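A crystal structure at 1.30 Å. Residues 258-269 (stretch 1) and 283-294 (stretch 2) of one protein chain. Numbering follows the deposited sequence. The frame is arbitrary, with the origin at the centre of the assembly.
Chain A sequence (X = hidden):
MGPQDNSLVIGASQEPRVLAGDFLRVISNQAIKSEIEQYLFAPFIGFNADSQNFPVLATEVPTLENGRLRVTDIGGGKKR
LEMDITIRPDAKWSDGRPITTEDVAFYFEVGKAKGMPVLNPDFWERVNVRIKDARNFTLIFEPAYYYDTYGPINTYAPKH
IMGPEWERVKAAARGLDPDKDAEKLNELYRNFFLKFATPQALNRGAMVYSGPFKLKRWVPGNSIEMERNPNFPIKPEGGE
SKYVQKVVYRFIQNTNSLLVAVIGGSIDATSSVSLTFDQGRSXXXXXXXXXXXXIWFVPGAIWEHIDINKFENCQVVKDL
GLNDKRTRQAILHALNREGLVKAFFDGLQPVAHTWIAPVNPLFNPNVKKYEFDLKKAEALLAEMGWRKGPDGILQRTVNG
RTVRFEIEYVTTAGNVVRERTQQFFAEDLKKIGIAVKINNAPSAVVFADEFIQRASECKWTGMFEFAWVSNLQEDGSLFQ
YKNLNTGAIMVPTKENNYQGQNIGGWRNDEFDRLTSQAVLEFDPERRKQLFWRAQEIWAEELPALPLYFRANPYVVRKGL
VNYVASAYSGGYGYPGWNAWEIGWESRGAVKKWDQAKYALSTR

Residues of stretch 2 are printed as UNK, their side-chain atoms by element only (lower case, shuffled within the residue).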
# COMPACT_ATOMS: atom_id res chain seq x y z
N LEU A 258 18.21 -12.07 3.66
CA LEU A 258 17.09 -12.75 3.02
C LEU A 258 17.58 -13.36 1.71
O LEU A 258 17.24 -14.49 1.37
CB LEU A 258 15.93 -11.79 2.77
CG LEU A 258 14.72 -12.39 2.03
CD1 LEU A 258 14.16 -13.59 2.78
CD2 LEU A 258 13.66 -11.32 1.88
N LEU A 259 18.39 -12.61 0.97
CA LEU A 259 18.95 -13.09 -0.29
C LEU A 259 19.72 -14.40 -0.05
O LEU A 259 19.57 -15.37 -0.80
CB LEU A 259 19.88 -12.04 -0.90
CG LEU A 259 20.63 -12.46 -2.17
CD1 LEU A 259 19.63 -12.82 -3.27
CD2 LEU A 259 21.54 -11.34 -2.63
N VAL A 260 20.54 -14.42 0.99
CA VAL A 260 21.32 -15.61 1.31
C VAL A 260 20.39 -16.79 1.60
O VAL A 260 20.61 -17.90 1.12
CB VAL A 260 22.25 -15.36 2.53
CG1 VAL A 260 22.90 -16.66 2.98
CG2 VAL A 260 23.32 -14.34 2.17
N ALA A 261 19.33 -16.54 2.37
CA ALA A 261 18.38 -17.61 2.69
C ALA A 261 17.69 -18.12 1.42
O ALA A 261 17.51 -19.32 1.24
CB ALA A 261 17.34 -17.10 3.69
N VAL A 262 17.32 -17.20 0.53
CA VAL A 262 16.66 -17.59 -0.71
C VAL A 262 17.60 -18.43 -1.58
O VAL A 262 17.18 -19.45 -2.16
CB VAL A 262 16.18 -16.34 -1.49
CG1 VAL A 262 15.71 -16.74 -2.89
CG2 VAL A 262 15.03 -15.68 -0.73
N ILE A 263 18.86 -18.03 -1.67
CA ILE A 263 19.83 -18.79 -2.46
C ILE A 263 20.00 -20.20 -1.87
O ILE A 263 20.15 -21.17 -2.60
CB ILE A 263 21.20 -18.09 -2.48
CG1 ILE A 263 21.10 -16.75 -3.21
CG2 ILE A 263 22.25 -18.99 -3.14
CD1 ILE A 263 22.33 -15.89 -3.10
N GLY A 264 19.95 -20.28 -0.54
CA GLY A 264 20.12 -21.55 0.16
C GLY A 264 19.14 -22.66 -0.18
O GLY A 264 19.45 -23.84 -0.00
N GLY A 265 17.94 -22.29 -0.63
CA GLY A 265 16.97 -23.30 -1.03
C GLY A 265 15.83 -23.66 -0.09
O GLY A 265 14.95 -24.41 -0.50
N SER A 266 15.83 -23.16 1.14
CA SER A 266 14.76 -23.51 2.07
C SER A 266 13.47 -22.71 1.88
O SER A 266 12.45 -23.01 2.48
CB SER A 266 15.24 -23.36 3.52
OG SER A 266 15.47 -22.01 3.86
N ILE A 267 13.54 -21.68 1.03
CA ILE A 267 12.38 -20.84 0.76
C ILE A 267 11.82 -21.17 -0.62
O ILE A 267 12.53 -21.11 -1.63
CB ILE A 267 12.79 -19.35 0.87
CG1 ILE A 267 13.14 -19.04 2.33
CG2 ILE A 267 11.66 -18.45 0.37
CD1 ILE A 267 13.78 -17.69 2.55
N ASP A 268 10.54 -21.52 -0.67
CA ASP A 268 9.89 -21.90 -1.93
C ASP A 268 9.59 -20.76 -2.88
O ASP A 268 9.67 -20.93 -4.10
CB ASP A 268 8.59 -22.64 -1.64
CG ASP A 268 8.80 -23.90 -0.82
OD1 ASP A 268 9.64 -24.73 -1.22
OD2 ASP A 268 8.13 -24.05 0.22
N ALA A 269 9.23 -19.60 -2.34
CA ALA A 269 8.90 -18.45 -3.16
C ALA A 269 9.09 -17.17 -2.37
O ALA A 269 9.09 -17.19 -1.14
CB ALA A 269 7.45 -18.54 -3.63
N UNK A 283 24.79 -11.92 -9.29
CA UNK A 283 25.38 -13.20 -9.68
C UNK A 283 25.26 -14.32 -8.66
O UNK A 283 25.09 -15.49 -9.03
c UNK A 283 26.83 -12.84 -9.99
c UNK A 283 25.82 -10.86 -9.25
c UNK A 283 27.09 -11.66 -9.11
N UNK A 284 25.35 -13.99 -7.37
CA UNK A 284 25.25 -15.02 -6.34
C UNK A 284 23.90 -15.73 -6.37
O UNK A 284 23.78 -16.87 -5.91
c UNK A 284 25.52 -14.44 -4.94
c UNK A 284 25.34 -11.93 -4.85
o UNK A 284 25.81 -11.70 -5.96
n UNK A 284 25.38 -11.05 -3.85
c UNK A 284 24.67 -13.26 -4.55
N UNK A 285 22.88 -15.06 -6.90
CA UNK A 285 21.55 -15.65 -7.00
C UNK A 285 21.37 -16.30 -8.37
O UNK A 285 20.99 -17.46 -8.47
c UNK A 285 19.02 -15.08 -7.01
c UNK A 285 18.62 -16.07 -5.92
c UNK A 285 18.08 -13.89 -7.02
c UNK A 285 20.46 -14.60 -6.79
N UNK A 286 21.64 -15.53 -9.41
CA UNK A 286 21.49 -16.01 -10.78
C UNK A 286 22.28 -17.30 -11.05
O UNK A 286 21.76 -18.23 -11.68
c UNK A 286 20.97 -13.73 -11.66
c UNK A 286 21.91 -14.92 -11.79
c UNK A 286 21.87 -15.47 -13.21
N UNK A 287 23.51 -17.36 -10.57
CA UNK A 287 24.34 -18.54 -10.80
C UNK A 287 23.92 -19.76 -10.00
O UNK A 287 24.40 -20.86 -10.25
c UNK A 287 26.35 -17.18 -11.50
c UNK A 287 29.69 -15.81 -12.38
c UNK A 287 25.80 -18.20 -10.53
n UNK A 287 30.15 -15.07 -13.38
n UNK A 287 28.39 -16.04 -12.26
c UNK A 287 27.80 -16.84 -11.19
n UNK A 287 30.54 -16.32 -11.49
N UNK A 288 23.02 -19.57 -9.04
CA UNK A 288 22.55 -20.68 -8.22
C UNK A 288 21.13 -21.11 -8.61
O UNK A 288 20.58 -22.05 -8.03
n UNK A 288 23.95 -22.20 -4.58
c UNK A 288 24.02 -20.30 -6.17
c UNK A 288 23.33 -23.36 -4.41
n UNK A 288 22.89 -23.71 -3.21
c UNK A 288 22.61 -20.30 -6.74
c UNK A 288 24.48 -21.72 -5.86
n UNK A 288 23.14 -24.18 -5.44
N UNK A 289 20.55 -20.43 -9.60
CA UNK A 289 19.19 -20.73 -10.04
C UNK A 289 19.00 -21.98 -10.91
O UNK A 289 17.99 -22.67 -10.77
c UNK A 289 18.62 -19.52 -10.77
N UNK A 290 19.96 -22.30 -11.80
CA UNK A 290 19.80 -23.49 -12.65
C UNK A 290 19.31 -24.75 -11.96
O UNK A 290 19.90 -25.22 -10.98
c UNK A 290 21.19 -23.66 -13.25
c UNK A 290 21.64 -22.25 -13.41
c UNK A 290 21.24 -21.63 -12.09
N UNK A 291 18.21 -25.30 -12.48
CA UNK A 291 17.62 -26.52 -11.95
C UNK A 291 17.00 -26.39 -10.57
O UNK A 291 16.56 -27.38 -9.99
N UNK A 292 16.93 -25.17 -10.05
CA UNK A 292 16.39 -24.95 -8.72
C UNK A 292 15.26 -23.92 -8.64
O UNK A 292 14.21 -24.19 -8.06
c UNK A 292 19.87 -24.97 -6.95
n UNK A 292 19.86 -22.61 -5.37
c UNK A 292 18.68 -25.51 -7.73
c UNK A 292 19.63 -23.78 -4.79
c UNK A 292 17.52 -24.53 -7.77
n UNK A 292 19.42 -23.84 -3.48
n UNK A 292 19.62 -24.90 -5.51
N UNK A 293 15.49 -22.75 -9.23
CA UNK A 293 14.49 -21.68 -9.19
C UNK A 293 14.42 -20.90 -10.48
O UNK A 293 15.35 -20.90 -11.28
c UNK A 293 15.93 -21.91 -6.19
c UNK A 293 14.83 -20.66 -8.09
c UNK A 293 13.70 -21.06 -5.89
c UNK A 293 15.91 -22.42 -4.90
c UNK A 293 14.78 -22.25 -4.10
c UNK A 293 14.82 -21.22 -6.70
c UNK A 293 13.68 -21.57 -4.60
N UNK A 294 13.29 -20.22 -10.67
CA UNK A 294 13.09 -19.33 -11.80
C UNK A 294 13.03 -17.94 -11.19
O UNK A 294 12.49 -17.75 -10.09
c UNK A 294 11.86 -20.90 -13.36
c UNK A 294 11.78 -19.63 -12.53
o UNK A 294 11.37 -21.95 -12.89
o UNK A 294 12.42 -20.84 -14.47

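Position 283 has three side-chain carbons closing a ring onto the backbone N, which makes it Pro283. It lies out of reach of stretch 1, and its O accepts the helical hydrogen bond from the N of position 287.

Position 284 carries three carbons, the third bearing one oxygen and one nitrogen, and this side chain packs on Ile263 and reaches Leu259: Gln284. Its backbone O lies 3.3 Å from Ile263 CD1. Both the chain and the amide take part, with Gln284 CG 3.8 Å from Ile263 CD1 and Gln284 NE2 4.0 Å from Leu259 CD2, so the flexible chain suits a site at the exposed margin of the contact.

At 285, four carbons fork at the second and pack on Leu259, Val262 and Ile263. This is Leu285. Its CB is 4.0 Å from Leu259 CD1, and its CD1 is 4.3 Å from Val262 CG1 and 3.7 Å from Ile263 CG1; a buried, purely apolar side chain fits among three apolar helix residues.

Position 286, one carbon carrying two others, is Val286, and 287, three carbons, a nitrogen and a carbon with two more nitrogens, is Arg287. Both are exposed and touch nothing on stretch 1. Position 288 repeats the second pattern, but one of its chain carbons packs against Ile263: it is Arg288, whose CG lies 3.7 Å from Ile263 CG2. The long aliphatic portion covers the isoleucine at an exposed site.

A single carbon at 289 gives Ala289, which ends a type I turn begun at Val286. Position 290, again a three-carbon ring onto N, is Pro290. Position 291 has no side chain and is Gly291; its positive phi favours glycine.

Position 292 has three carbons, a nitrogen and a carbon with two nitrogens, which reach Ile263 O. It is Arg292. NH1 and NH2 both donate to Ile263 O, at 3.1 and 2.9 Å, and NH1 also donates to Arg288 O at 2.8 Å. A guanidinium, with several donors in one plane, suits this junction.

At 293, one carbon leads to a six-carbon ring whose edge meets stretch 1: Phe293. A flat, buried aromatic ring can put its slightly positive C-H edge against a carbonyl oxygen near the ring plane, and CE2 is 3.2 Å from Ile267 O. Position 294, two carbons with two oxygens on the second, is Asp294, satisfied elsewhere in the structure.

The contact thus joins apolar packing around Ile263 and Leu285 to a polar clasp where the helix ends. Gly265 has positive phi, and a CB there would lie 2.8 Å from Arg292 NH2; its absence lets the guanidinium approach Ile263 O. The Phe293 ring lies edge-on, with CZ 3.9 Å from Gly265 CA.

Stretch 2, residues 283-294: PQLVRRAPGRFD
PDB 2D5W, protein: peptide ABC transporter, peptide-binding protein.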